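Local coordinates for 2-keto-3-deoxygluconate kinase (Thermotoga maritima, PDB 2AFB), which catalyses the ATP-dependent phosphorylation of 2-keto-3-deoxygluconate, as a sugar kinase of the pfkB family, at the interface of chains A and B and the interface of chains A and C. Sequence-based numbering; all coordinates share one arbitrary frame. Chains: chain A/B/C, 2-keto-3-deoxygluconate kinase.

Contact 1: the interface of chains A and B. Residues chain A 29-31, 35; chain B 325-326, 331.
The loop that follows strand 22-26 of chain A, together with the short 3-10 helix 33-35 that closes it, rests on B:Pro326, a loop residue just beyond helix 308-322 of chain B. A:Gln35 supplies a polar link: its side-chain amide nitrogen NE2 donates to the backbone carbonyl O of B:Pro326 at 3.0 Å. The bond is bent, with 139° at the hydrogen, and the donor is tilted 32° from the carbonyl plane. CG of A:Gln35 lies between its own backbone N and carbonyl carbon (chi1 74°), and from there the chain runs extended and meets the proline at about a right angle. The other amide atom, OE1, lies 3.9 Å from CG2 of B:Ile325, and B:Val331 flanks the amide through its CG2, 4.2 Å from NE2. An alanine in place of A:Gln35 would probably leave the B:Pro326 carbonyl without this donor and open a gap beside the methyl groups of B:Ile325 and B:Val331.

The pyrrolidine ring faces mainly backbone. Its CD approaches the carbonyl O of A:His30 at 3.4 Å, and its CG the carbonyl O of A:Asp29 at 3.5 Å. Aliphatic packing is lighter, with CG of A:Lys31 lying 4.1 Å from CG of B:Pro326. Both A:Asp29 and A:His30 have positive phi, as in a tight turn, which probably directs their carbonyls towards the proline ring.

The patch thus joins two loop regions, one leading through helix 33-35 towards strand 38-44 of chain A, the other connecting helices 308-322 and 334-341 of chain B.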
ATOM      1  N   ASP A  29       4.425   1.609  -9.625  1.00 28.98           N
ATOM      2  CA  ASP A  29       4.857   3.016  -9.720  1.00 27.89           C
ATOM      3  C   ASP A  29       6.156   3.239 -10.505  1.00 27.13           C
ATOM      4  O   ASP A  29       6.946   4.173 -10.215  1.00 27.03           O
ATOM      5  CB  ASP A  29       5.025   3.589  -8.322  1.00 33.54           C
ATOM      6  CG  ASP A  29       3.745   3.536  -7.510  1.00 43.37           C
ATOM      7  OD1 ASP A  29       2.645   3.838  -8.086  1.00 42.51           O
ATOM      8  OD2 ASP A  29       3.848   3.223  -6.289  1.00 43.80           O
ATOM      9  N   HIS A  30       6.344   2.449 -11.546  1.00 25.85           N
ATOM     10  CA  HIS A  30       7.496   2.575 -12.413  1.00 25.29           C
ATOM     11  C   HIS A  30       8.826   2.254 -11.714  1.00 23.64           C
ATOM     12  O   HIS A  30       9.860   2.525 -12.251  1.00 24.97           O
ATOM     13  CB  HIS A  30       7.562   3.961 -13.046  1.00 27.62           C
ATOM     14  CG  HIS A  30       6.469   4.235 -14.021  1.00 30.89           C
ATOM     15  ND1 HIS A  30       6.228   3.417 -15.107  1.00 35.45           N
ATOM     16  CD2 HIS A  30       5.576   5.252 -14.100  1.00 29.91           C
ATOM     17  CE1 HIS A  30       5.215   3.907 -15.803  1.00 34.42           C
ATOM     18  NE2 HIS A  30       4.804   5.020 -15.220  1.00 28.99           N
ATOM     19  N   LYS A  31       8.764   1.605 -10.558  1.00 23.28           N
ATOM     20  CA  LYS A  31       9.910   1.001  -9.922  1.00 21.45           C
ATOM     21  C   LYS A  31      10.496  -0.123 -10.749  1.00 21.48           C
ATOM     22  O   LYS A  31       9.817  -0.814 -11.511  1.00 23.87           O
ATOM     23  CB  LYS A  31       9.592   0.532  -8.494  1.00 23.57           C
ATOM     24  CG  LYS A  31       9.377   1.675  -7.437  1.00 25.13           C
ATOM     25  CD  LYS A  31       8.865   1.105  -6.001  1.00 31.92           C
ATOM     26  CE  LYS A  31       9.818   1.384  -4.752  1.00 43.84           C
ATOM     27  NZ  LYS A  31       9.712   0.403  -3.467  1.00 43.77           N
ATOM     28  N   GLN A  35      14.807  -2.331  -7.060  1.00 23.65           N
ATOM     29  CA  GLN A  35      14.483  -1.407  -5.999  1.00 25.34           C
ATOM     30  C   GLN A  35      13.207  -1.742  -5.197  1.00 27.42           C
ATOM     31  O   GLN A  35      12.927  -1.115  -4.215  1.00 31.34           O
ATOM     32  CB  GLN A  35      14.501   0.034  -6.536  1.00 24.55           C
ATOM     33  CG  GLN A  35      13.411   0.498  -7.377  1.00 27.70           C
ATOM     34  CD  GLN A  35      13.765   1.790  -8.178  1.00 23.70           C
ATOM     35  OE1 GLN A  35      13.378   1.891  -9.306  1.00 26.79           O
ATOM     36  NE2 GLN A  35      14.398   2.786  -7.550  1.00 22.63           N
TER
ATOM     37  N   ILE B 325      13.352   6.932 -13.326  1.00 25.34           N
ATOM     38  CA  ILE B 325      13.613   6.011 -12.198  1.00 26.93           C
ATOM     39  C   ILE B 325      13.308   6.703 -10.854  1.00 28.64           C
ATOM     40  O   ILE B 325      13.965   7.699 -10.540  1.00 27.62           O
ATOM     41  CB  ILE B 325      15.075   5.542 -12.256  1.00 26.33           C
ATOM     42  CG1 ILE B 325      15.315   4.751 -13.536  1.00 30.13           C
ATOM     43  CG2 ILE B 325      15.495   4.617 -11.127  1.00 22.30           C
ATOM     44  CD1 ILE B 325      16.781   4.546 -13.764  1.00 33.05           C
ATOM     45  N   PRO B 326      12.301   6.173 -10.085  1.00 28.54           N
ATOM     46  CA  PRO B 326      11.957   6.651  -8.748  1.00 26.76           C
ATOM     47  C   PRO B 326      13.165   6.627  -7.812  1.00 26.96           C
ATOM     48  O   PRO B 326      13.987   5.728  -7.893  1.00 28.71           O
ATOM     49  CB  PRO B 326      10.889   5.656  -8.263  1.00 25.45           C
ATOM     50  CG  PRO B 326      10.279   5.087  -9.522  1.00 28.71           C
ATOM     51  CD  PRO B 326      11.424   5.044 -10.499  1.00 29.69           C
ATOM     52  N   VAL B 331      19.297   3.155 -11.336  1.00 26.73           N
ATOM     53  CA  VAL B 331      19.396   1.707 -11.460  1.00 24.16           C
ATOM     54  C   VAL B 331      19.557   1.528 -12.960  1.00 27.60           C
ATOM     55  O   VAL B 331      18.575   1.642 -13.690  1.00 27.71           O
ATOM     56  CB  VAL B 331      18.086   1.004 -10.971  1.00 24.46           C
ATOM     57  CG1 VAL B 331      18.108  -0.460 -11.201  1.00 28.59           C
ATOM     58  CG2 VAL B 331      17.821   1.321  -9.513  1.00 27.99           C
TER

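Contact 2: the interface of chains A and C. Residues chain A 101, 114; chain C 70-72.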
ATOM      1  N   PHE A 101       8.329 -11.382 -14.976  1.00 25.83           N
ATOM      2  CA  PHE A 101       8.484 -10.139 -14.230  1.00 27.94           C
ATOM      3  C   PHE A 101       8.457  -9.030 -15.248  1.00 28.64           C
ATOM      4  O   PHE A 101       9.130  -9.092 -16.252  1.00 30.90           O
ATOM      5  CB  PHE A 101       9.800 -10.095 -13.494  1.00 24.68           C
ATOM      6  CG  PHE A 101       9.980 -11.203 -12.501  1.00 29.12           C
ATOM      7  CD1 PHE A 101      10.318 -12.450 -12.916  1.00 24.69           C
ATOM      8  CD2 PHE A 101       9.781 -10.996 -11.133  1.00 22.00           C
ATOM      9  CE1 PHE A 101      10.479 -13.495 -12.011  1.00 31.90           C
ATOM     10  CE2 PHE A 101       9.951 -12.043 -10.226  1.00 25.01           C
ATOM     11  CZ  PHE A 101      10.276 -13.300 -10.684  1.00 21.68           C
ATOM     12  N   VAL A 114      11.604  -9.887 -17.678  1.00 27.86           N
ATOM     13  CA  VAL A 114      12.402 -11.028 -17.350  1.00 27.92           C
ATOM     14  C   VAL A 114      11.489 -12.274 -17.330  1.00 27.19           C
ATOM     15  O   VAL A 114      10.670 -12.422 -16.452  1.00 22.17           O
ATOM     16  CB  VAL A 114      13.013 -10.854 -15.964  1.00 27.89           C
ATOM     17  CG1 VAL A 114      13.840 -12.043 -15.611  1.00 30.45           C
ATOM     18  CG2 VAL A 114      13.859  -9.560 -15.896  1.00 36.03           C
TER
ATOM     19  N   ASN C  70      20.700 -11.203 -13.745  1.00 26.67           N
ATOM     20  CA  ASN C  70      19.406 -10.566 -14.041  1.00 26.17           C
ATOM     21  C   ASN C  70      19.003  -9.708 -12.846  1.00 25.11           C
ATOM     22  O   ASN C  70      19.708  -9.688 -11.853  1.00 23.42           O
ATOM     23  CB  ASN C  70      18.365 -11.604 -14.526  1.00 27.31           C
ATOM     24  CG  ASN C  70      17.726 -12.429 -13.404  1.00 30.09           C
ATOM     25  OD1 ASN C  70      17.800 -12.050 -12.235  1.00 28.62           O
ATOM     26  ND2 ASN C  70      17.053 -13.564 -13.781  1.00 23.91           N
ATOM     27  N   PRO C  71      17.915  -8.918 -12.965  1.00 28.06           N
ATOM     28  CA  PRO C  71      17.660  -8.039 -11.830  1.00 27.05           C
ATOM     29  C   PRO C  71      17.352  -8.695 -10.504  1.00 27.13           C
ATOM     30  O   PRO C  71      17.555  -8.065  -9.471  1.00 26.61           O
ATOM     31  CB  PRO C  71      16.483  -7.195 -12.282  1.00 25.32           C
ATOM     32  CG  PRO C  71      16.530  -7.322 -13.862  1.00 28.09           C
ATOM     33  CD  PRO C  71      17.026  -8.658 -14.110  1.00 22.28           C
ATOM     34  N   LEU C  72      16.820  -9.908 -10.530  1.00 28.10           N
ATOM     35  CA  LEU C  72      16.535 -10.623  -9.283  1.00 26.32           C
ATOM     36  C   LEU C  72      17.855 -11.049  -8.633  1.00 28.20           C
ATOM     37  O   LEU C  72      18.011 -10.960  -7.432  1.00 28.35           O
ATOM     38  CB  LEU C  72      15.640 -11.824  -9.583  1.00 29.53           C
ATOM     39  CG  LEU C  72      14.273 -11.311 -10.100  1.00 30.51           C
ATOM     40  CD1 LEU C  72      13.557 -12.283 -10.928  1.00 40.25           C
ATOM     41  CD2 LEU C  72      13.423 -10.759  -8.959  1.00 29.61           C
TER
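Apolar packing joins A:Phe101 and A:Val114, on strands 99-103 and 112-116, to the start of helix 71-82 of chain C. One contact is a CH-pi interaction: methyl CD1 of C:Leu72 sits over the centre of one face of the A:Phe101 ring, 3.5 Å from the centroid. The methyl lies somewhat nearer the far end of the ring, with CZ of A:Phe101 3.4 Å from CD1 of C:Leu72, yet it meets the face rather than the rim. The leucine and phenylalanine side chains approach from opposite directions. C:Leu72 has CG anti to its carbonyl carbon (chi1 -65°), and its branch divides over the aromatic group: CD1 occupies the middle of the face while CD2 leans towards one side, 3.9 Å from CE2 of A:Phe101.

Aliphatic contacts continue the patch at A:Val114. Its two methyls serve different partners. CG2 meets the ring of C:Pro71 end-on, 3.7 Å from CD, whereas CG1 faces the side-chain amide of C:Asn70, 4.0 Å from ND2. The valine has CG1 anti to its backbone N (chi1 180°), which turns the fork of the side chain towards the proline and the asparagine together. The asparagine side chain crosses that of the valine at about a right angle.

Within chain C, the backbone N of C:Leu72 makes a weak hydrogen bond to OD1 of C:Asn70 at 2.9 Å, an arrangement resembling an N-terminal helix cap that may help to set the start of the helix. On chain A, the carbonyl O of A:Val114 lies in plane at the edge of the A:Phe101 ring.

Across the interface, therefore, strands 99-103 and 112-116 of one subunit receive the first turn of helix 71-82 of the other. Two-fold symmetry repeats the contact with the chains exchanged.

The C-alpha centres of contact 1 and contact 2 lie about 14 Å apart, and the two share no residue. Chain A takes part in both, using the loop and 3-10 helix 33-35 in contact 1 and strands 99-103 and 112-116 in contact 2. Neighbouring surfaces of one subunit thus meet two different partners, B and C, near where the three chains converge. The symmetries differ: the A-C interface is two-fold, whereas the A-B interface is not an exact two-fold. Such a combination could build the six-chain deposited assembly, although the structure alone does not establish that it is the biological oligomer.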